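Local structure of putative histidinol-phosphate aminotransferase (Burkholderia pseudomallei, 3P1T) at residues F93-P98 with H114-L119; G99-R104 with A304-L309; C138-N143 with K166-E171. The protein probably catalyses the pyridoxal-phosphate-dependent transamination of L-histidinol phosphate with 2-oxoglutarate, a step of L-histidine biosynthesis. All blocks are in the same frame, centred on the assembly; numbering follows the deposited sequence.

Contacts 1 and 3 pair parallel strands of the same large sheet, where backbone bonds run from Val94 to Cys138 and Val140 between neighbouring strands 92-96 and 137-142. Contact 3 is deep in that sheet and mostly aliphatic, turning polar at its C-terminal end. Contact 1 includes strand 113-117, at one edge within the chain, and is partly buried, with a polar face of His, Thr, Glu and water. Contact 2, partly buried with Gly99 and Phe307 inside and Gln306 exposed, pairs no strands: the loop leading into helix 102-107 meets a 3-10 turn through one backbone bond, one amide-carboxylate bond and a phenylalanine. Its residues reach both others, Arg104 bridging to Glu116 and Tyr103 OH to Asp170.

Contact 1 (F93-P98 with H114-L119); sequences FVTAWP and HFEIGL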
# COMPACT_ATOMS: atom_id res chain seq x y z
N PHE A 93 6.83 -3.02 23.95
CA PHE A 93 5.61 -3.48 23.31
C PHE A 93 5.18 -4.79 23.97
O PHE A 93 6.01 -5.68 24.22
CB PHE A 93 5.80 -3.59 21.80
CG PHE A 93 5.75 -2.21 21.19
CD1 PHE A 93 6.86 -1.36 21.25
CD2 PHE A 93 4.59 -1.72 20.61
CE1 PHE A 93 6.79 -0.06 20.76
CE2 PHE A 93 4.54 -0.42 20.09
CZ PHE A 93 5.63 0.40 20.19
N VAL A 94 3.90 -4.84 24.36
CA VAL A 94 3.33 -5.97 25.08
C VAL A 94 2.20 -6.58 24.25
O VAL A 94 1.22 -5.91 23.91
CB VAL A 94 2.85 -5.53 26.49
CG1 VAL A 94 2.09 -6.64 27.18
CG2 VAL A 94 4.01 -5.06 27.35
N THR A 95 2.34 -7.86 23.92
CA THR A 95 1.36 -8.61 23.13
C THR A 95 1.06 -9.93 23.83
O THR A 95 1.79 -10.34 24.74
CB THR A 95 1.88 -8.84 21.69
OG1 THR A 95 3.04 -9.68 21.72
CG2 THR A 95 2.18 -7.53 20.95
N ALA A 96 -0.02 -10.62 23.39
CA ALA A 96 -0.39 -11.94 23.92
C ALA A 96 0.33 -13.04 23.17
O ALA A 96 0.56 -12.92 21.97
CB ALA A 96 -1.88 -12.14 23.82
N TRP A 97 0.72 -14.08 23.87
CA TRP A 97 1.31 -15.26 23.26
C TRP A 97 1.00 -16.48 24.12
O TRP A 97 1.43 -16.52 25.28
CB TRP A 97 2.81 -15.13 22.99
CG TRP A 97 3.31 -16.23 22.10
CD1 TRP A 97 3.94 -17.38 22.49
CD2 TRP A 97 3.13 -16.34 20.68
NE1 TRP A 97 4.21 -18.16 21.40
CE2 TRP A 97 3.73 -17.55 20.28
CE3 TRP A 97 2.54 -15.51 19.70
CZ2 TRP A 97 3.78 -17.95 18.93
CZ3 TRP A 97 2.57 -15.92 18.38
CH2 TRP A 97 3.19 -17.12 18.00
N PRO A 98 0.21 -17.46 23.62
CA PRO A 98 -0.36 -17.58 22.27
C PRO A 98 -1.31 -16.44 21.92
O PRO A 98 -1.98 -15.91 22.80
CB PRO A 98 -1.14 -18.90 22.33
CG PRO A 98 -0.43 -19.69 23.36
CD PRO A 98 -0.08 -18.67 24.41
N HIS A 114 10.27 -6.08 23.72
CA HIS A 114 9.04 -6.87 23.68
C HIS A 114 8.91 -7.78 24.91
O HIS A 114 9.88 -8.43 25.32
CB HIS A 114 9.06 -7.71 22.37
CG HIS A 114 7.78 -8.42 22.02
ND1 HIS A 114 7.79 -9.60 21.32
CD2 HIS A 114 6.49 -8.08 22.28
CE1 HIS A 114 6.52 -9.94 21.17
NE2 HIS A 114 5.71 -9.06 21.72
N PHE A 115 7.70 -7.79 25.48
CA PHE A 115 7.26 -8.62 26.60
C PHE A 115 5.95 -9.26 26.21
O PHE A 115 5.11 -8.58 25.62
CB PHE A 115 7.16 -7.84 27.92
CG PHE A 115 6.56 -8.66 29.06
CD1 PHE A 115 7.32 -9.61 29.73
CD2 PHE A 115 5.23 -8.48 29.45
CE1 PHE A 115 6.75 -10.39 30.76
CE2 PHE A 115 4.66 -9.25 30.48
CZ PHE A 115 5.43 -10.20 31.14
N GLU A 116 5.75 -10.54 26.54
CA GLU A 116 4.52 -11.22 26.15
C GLU A 116 3.72 -11.74 27.34
O GLU A 116 4.29 -12.27 28.29
CB GLU A 116 4.80 -12.39 25.21
CG GLU A 116 5.25 -11.97 23.83
CD GLU A 116 5.63 -13.13 22.95
OE1 GLU A 116 6.32 -14.05 23.43
OE2 GLU A 116 5.24 -13.11 21.76
N ILE A 117 2.39 -11.59 27.25
CA ILE A 117 1.40 -12.06 28.22
C ILE A 117 0.96 -13.45 27.80
O ILE A 117 0.42 -13.63 26.71
CB ILE A 117 0.19 -11.09 28.36
CG1 ILE A 117 0.63 -9.70 28.79
CG2 ILE A 117 -0.87 -11.66 29.33
CD1 ILE A 117 -0.43 -8.66 28.68
N GLY A 118 1.17 -14.42 28.67
CA GLY A 118 0.76 -15.79 28.43
C GLY A 118 -0.72 -16.02 28.64
O GLY A 118 -1.47 -15.09 28.99
N LEU A 119 -1.16 -17.27 28.42
CA LEU A 119 -2.57 -17.62 28.60
C LEU A 119 -2.74 -18.69 29.67
O LEU A 119 -1.84 -19.51 29.90
CB LEU A 119 -3.21 -18.11 27.29
CG LEU A 119 -3.16 -17.19 26.05
CD1 LEU A 119 -3.88 -17.83 24.89
CD2 LEU A 119 -3.76 -15.81 26.32
O HOH W 1 2.97 -12.01 20.65
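His114 NE2 donates to Thr95 OG1 at 2.7 Å, the two side chains crossing at about a right angle with the hydroxyl oxygen only 5° out of the imidazole plane. Thr95 holds OG1 between its backbone N and carbonyl carbon (chi1 65°). From there the hydroxyl accepts from His114 and also donates to a water, whose oxygen is 2.6 Å from Thr95 OG1. That water in turn donates to Ala96 O and Glu116 OE2, joining both strands on this polar face. Glu116 extends beyond CG and runs side by side with Trp97, pointing the same way, with carboxylate and indole planes 9° apart and OE2 3.4 Å from Trp97 CB. Arg104 serves both, by a salt bridge to Glu116 OE2 and a cation-pi contact with Trp97. The paired backbones are the parallel strands of a beta-alpha-beta unit whose connection carries helix 102-107, and strand 113-117 ends the large sheet within this chain. Val94, Phe115 and Ile117 occupy the other face. With Val94 CG1 anti to the backbone N, this methyl lies 3.6 Å from Ile117 CD1, while Val94 CG2 approaches the Phe115 ring at its edge, 4.2 Å from CD2. Beyond the strands, a cis peptide precedes Pro98, which slides past Leu119 in the opposite direction; Pro98 CD comes within 3.8 Å of Leu119 CG.

Contact 2 (G99-R104 with A304-L309); sequences GFDGYR and AGQFGL
Gln306 NE2 donates to Asp101 OD2 at 3.1 Å in a nearly straight bond. The acceptor lies close to the amide plane; the donor arrives on the syn side of the carboxylate, 31° out of its plane. With CG between its backbone N and carbonyl carbon (chi1 60°), Asp101 turns its carboxylate to 304-309, and the extended Gln306 chain brings its amide to it. The other amide atom, Gln306 OE1, is taken by Lys302 NZ. Asp101 OD1 meets the Phe307 ring obliquely, 3.3 Å from CE1, the carboxylate and ring planes being 74° apart. A second bond joins the backbones: Gly99 N donates to Phe307 O at 3.2 Å, in the plane of that carbonyl. Gly99 O, by contrast, lies at the edge of the phenyl ring, 3.3 Å from Phe307 CB. Within 304-309, Ala304 O accepts twice, from Phe307 N and Leu309 N on opposite faces of its plane. Gly308 N, 3.1 Å from Gly305 O, adds the inner bond, and with a positive phi at Gly308 the 3-10 turn closes in a Schellman motif. Phe307 also packs on Arg314, and its side chain is about 3 Å, nearest atoms, from a bound L(+)-tartaric acid, probably from the crystallisation liquor, consistent with a pocket. The loop between strands 299-303 and 312-316 is one place where the small-sheet and large-sheet domains meet, as in fold type I aminotransferases.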
# COMPACT_ATOMS: atom_id res chain seq x y z
N GLY A 99 -1.32 -16.08 20.64
CA GLY A 99 -2.14 -15.02 20.08
C GLY A 99 -1.72 -14.76 18.65
O GLY A 99 -0.89 -15.49 18.12
N PHE A 100 -2.29 -13.72 18.01
CA PHE A 100 -1.99 -13.35 16.63
C PHE A 100 -0.48 -13.12 16.45
O PHE A 100 0.15 -12.44 17.25
CB PHE A 100 -2.80 -12.12 16.24
CG PHE A 100 -2.52 -11.61 14.85
CD1 PHE A 100 -2.79 -12.41 13.74
CD2 PHE A 100 -2.00 -10.34 14.64
CE1 PHE A 100 -2.52 -11.94 12.45
CE2 PHE A 100 -1.75 -9.87 13.35
CZ PHE A 100 -2.00 -10.68 12.26
N ASP A 101 0.09 -13.74 15.43
CA ASP A 101 1.54 -13.77 15.19
C ASP A 101 2.07 -12.57 14.38
O ASP A 101 3.29 -12.42 14.27
CB ASP A 101 1.91 -15.07 14.43
CG ASP A 101 1.26 -15.30 13.06
OD1 ASP A 101 0.13 -14.78 12.83
OD2 ASP A 101 1.86 -16.04 12.23
N GLY A 102 1.17 -11.75 13.84
CA GLY A 102 1.55 -10.58 13.04
C GLY A 102 2.36 -9.54 13.78
O GLY A 102 3.28 -8.94 13.20
N TYR A 103 2.03 -9.31 15.06
CA TYR A 103 2.73 -8.32 15.90
C TYR A 103 4.17 -8.77 16.09
O TYR A 103 5.07 -7.96 15.89
CB TYR A 103 2.03 -8.10 17.25
CG TYR A 103 0.52 -7.98 17.16
CD1 TYR A 103 -0.08 -7.09 16.28
CD2 TYR A 103 -0.31 -8.72 18.00
CE1 TYR A 103 -1.47 -6.99 16.17
CE2 TYR A 103 -1.69 -8.59 17.95
CZ TYR A 103 -2.27 -7.74 17.02
OH TYR A 103 -3.62 -7.66 16.95
N ARG A 104 4.40 -10.08 16.33
CA ARG A 104 5.75 -10.65 16.43
C ARG A 104 6.59 -10.37 15.17
O ARG A 104 7.77 -10.06 15.29
CB ARG A 104 5.70 -12.16 16.64
CG ARG A 104 5.83 -12.59 18.07
CD ARG A 104 5.97 -14.09 18.13
NE ARG A 104 6.24 -14.54 19.50
CZ ARG A 104 6.71 -15.74 19.81
NH1 ARG A 104 7.01 -16.61 18.86
NH2 ARG A 104 6.92 -16.07 21.07
N ALA A 304 -3.04 -24.21 14.57
CA ALA A 304 -2.91 -23.13 15.55
C ALA A 304 -1.49 -23.09 16.20
O ALA A 304 -1.23 -22.21 17.02
CB ALA A 304 -3.98 -23.27 16.62
N GLY A 305 -0.60 -24.00 15.77
CA GLY A 305 0.80 -24.04 16.19
C GLY A 305 1.52 -22.77 15.76
O GLY A 305 2.46 -22.32 16.42
N GLN A 306 1.02 -22.14 14.68
CA GLN A 306 1.48 -20.88 14.10
C GLN A 306 1.39 -19.75 15.11
O GLN A 306 2.16 -18.79 15.04
CB GLN A 306 0.59 -20.55 12.88
CG GLN A 306 1.09 -19.39 12.03
CD GLN A 306 0.20 -19.11 10.84
OE1 GLN A 306 -0.32 -20.01 10.16
NE2 GLN A 306 0.09 -17.84 10.51
N PHE A 307 0.41 -19.85 16.04
CA PHE A 307 0.12 -18.84 17.05
C PHE A 307 0.57 -19.29 18.46
O PHE A 307 0.31 -18.58 19.42
CB PHE A 307 -1.39 -18.55 17.06
CG PHE A 307 -1.94 -18.30 15.68
CD1 PHE A 307 -1.76 -17.07 15.05
CD2 PHE A 307 -2.63 -19.29 15.00
CE1 PHE A 307 -2.24 -16.85 13.76
CE2 PHE A 307 -3.12 -19.07 13.71
CZ PHE A 307 -2.93 -17.85 13.10
N GLY A 308 1.30 -20.40 18.55
CA GLY A 308 1.83 -20.91 19.81
C GLY A 308 0.93 -21.93 20.49
O GLY A 308 1.25 -22.41 21.59
N LEU A 309 -0.21 -22.24 19.84
CA LEU A 309 -1.16 -23.22 20.35
C LEU A 309 -1.05 -24.51 19.56
O LEU A 309 -1.97 -24.86 18.80
CB LEU A 309 -2.59 -22.68 20.31
CG LEU A 309 -3.03 -21.90 21.51
CD1 LEU A 309 -4.25 -21.09 21.20
CD2 LEU A 309 -3.28 -22.82 22.70

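Contact 3 (C138-N143 with K166-E171); sequences CVVLAN and KLLIDE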
# COMPACT_ATOMS: atom_id res chain seq x y z
N CYS A 138 3.39 -0.19 25.72
CA CYS A 138 2.40 -0.04 24.68
C CYS A 138 1.78 -1.41 24.46
O CYS A 138 2.47 -2.32 23.98
CB CYS A 138 3.00 0.55 23.41
SG CYS A 138 1.82 0.70 22.05
N VAL A 139 0.55 -1.60 24.92
CA VAL A 139 -0.10 -2.91 24.87
C VAL A 139 -0.93 -3.00 23.60
O VAL A 139 -1.77 -2.13 23.34
CB VAL A 139 -0.94 -3.18 26.15
CG1 VAL A 139 -1.56 -4.56 26.11
CG2 VAL A 139 -0.08 -3.02 27.40
N VAL A 140 -0.66 -4.04 22.79
CA VAL A 140 -1.34 -4.32 21.51
C VAL A 140 -2.02 -5.70 21.64
O VAL A 140 -1.34 -6.72 21.69
CB VAL A 140 -0.38 -4.25 20.29
CG1 VAL A 140 -1.11 -4.60 18.99
CG2 VAL A 140 0.30 -2.89 20.17
N LEU A 141 -3.36 -5.71 21.73
CA LEU A 141 -4.15 -6.94 21.86
C LEU A 141 -5.30 -7.00 20.85
O LEU A 141 -5.89 -5.98 20.52
CB LEU A 141 -4.74 -7.06 23.28
CG LEU A 141 -3.76 -7.23 24.42
CD1 LEU A 141 -4.36 -6.78 25.70
CD2 LEU A 141 -3.23 -8.65 24.51
N ALA A 142 -5.62 -8.23 20.40
CA ALA A 142 -6.74 -8.47 19.49
C ALA A 142 -7.98 -8.81 20.32
O ALA A 142 -7.89 -9.67 21.21
CB ALA A 142 -6.41 -9.58 18.50
N ASN A 143 -9.11 -8.11 20.08
CA ASN A 143 -10.38 -8.35 20.78
C ASN A 143 -11.55 -8.40 19.77
O ASN A 143 -11.90 -7.36 19.21
CB ASN A 143 -10.63 -7.31 21.87
CG ASN A 143 -11.81 -7.60 22.76
OD1 ASN A 143 -12.12 -8.74 23.06
ND2 ASN A 143 -12.48 -6.56 23.24
N LYS A 166 0.17 3.18 26.67
CA LYS A 166 -0.62 3.23 25.44
C LYS A 166 -1.32 1.89 25.26
O LYS A 166 -0.78 0.86 25.67
CB LYS A 166 0.23 3.56 24.20
CG LYS A 166 0.92 4.92 24.23
CD LYS A 166 -0.05 6.09 24.24
CE LYS A 166 0.69 7.33 24.67
NZ LYS A 166 -0.21 8.50 24.74
N LEU A 167 -2.50 1.90 24.62
CA LEU A 167 -3.25 0.68 24.35
C LEU A 167 -3.83 0.70 22.94
O LEU A 167 -4.51 1.66 22.55
CB LEU A 167 -4.37 0.49 25.38
CG LEU A 167 -5.24 -0.77 25.26
CD1 LEU A 167 -4.44 -2.03 25.55
CD2 LEU A 167 -6.41 -0.71 26.18
N LEU A 168 -3.55 -0.36 22.16
CA LEU A 168 -4.12 -0.57 20.83
C LEU A 168 -4.98 -1.83 20.87
O LEU A 168 -4.47 -2.92 21.17
CB LEU A 168 -3.04 -0.67 19.72
CG LEU A 168 -3.56 -1.12 18.33
CD1 LEU A 168 -4.53 -0.09 17.73
CD2 LEU A 168 -2.41 -1.38 17.38
N ILE A 169 -6.28 -1.70 20.58
CA ILE A 169 -7.18 -2.85 20.52
C ILE A 169 -7.47 -3.14 19.07
O ILE A 169 -8.05 -2.31 18.38
CB ILE A 169 -8.48 -2.68 21.37
CG1 ILE A 169 -8.18 -2.35 22.86
CG2 ILE A 169 -9.41 -3.92 21.23
CD1 ILE A 169 -7.41 -3.47 23.69
N ASP A 170 -7.05 -4.30 18.61
CA ASP A 170 -7.27 -4.75 17.24
C ASP A 170 -8.62 -5.47 17.19
O ASP A 170 -8.74 -6.62 17.62
CB ASP A 170 -6.08 -5.64 16.78
CG ASP A 170 -6.21 -6.34 15.45
OD1 ASP A 170 -7.30 -6.29 14.84
OD2 ASP A 170 -5.21 -6.95 15.00
N GLU A 171 -9.64 -4.76 16.69
CA GLU A 171 -11.02 -5.26 16.64
C GLU A 171 -11.36 -5.87 15.26
O GLU A 171 -12.50 -5.73 14.81
CB GLU A 171 -12.00 -4.15 16.99
CG GLU A 171 -12.11 -3.92 18.50
CD GLU A 171 -13.24 -3.02 18.98
OE1 GLU A 171 -13.65 -2.11 18.23
OE2 GLU A 171 -13.69 -3.21 20.14
O HOH W 2 -12.82 -3.62 22.64
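Leu168, with CG anti to the backbone N (chi1 171°), lies side by side with Val140, whose CG1 is likewise anti; both point the same way, Leu168 CD2 3.8 Å from Val140 CG1 and Leu168 CB against Val140 CG2. The two strands are neighbours in the mostly parallel seven-stranded sheet of the fold type I PLP-dependent aminotransferases, joined as a beta-alpha-beta unit through helix 154-163. Helix 76-87 covers the face of Val140 and Leu168, where Phe81, Cys80 and Ile84 meet them. On the same face, Cys138 SG touches Lys166 CB at 3.9 Å; the lysine chain then bends at chi2 and ends with NZ bonded to Asn189 OD1. On the opposite face Leu167 crosses Val139 obliquely. A chi2 of 67° brings Leu167 CD1 to 3.7 Å from Val139 CB; Val139 in turn packs on Val94 of strand 92-96. Five backbone bonds shuttle between the strands, from Val139 N to Lys166 O at one end to Asn143 N and Asp170 O at the other. In that last pair Asn143 N sits 38° out of the Asp170 carbonyl plane, 2.9 Å from the oxygen. Here, at the C-terminal strand ends, the chemistry turns polar. Asp170 OD1 is bonded to Thr172 OG1 and OD2 to Tyr103 OH; its place in sequence and fold is consistent with the aspartate that meets the cofactor's pyridine nitrogen in relatives. Asn143 CB rests on Ile169 CG2 at 3.7 Å, and Asn143 OD1 accepts from Leu152 N. Glu171 OE1 pairs with Arg194, while OE2 accepts from a water, 2.7 Å away, whose oxygen takes a hydrogen bond from Asn143 ND2 at 3.0 Å.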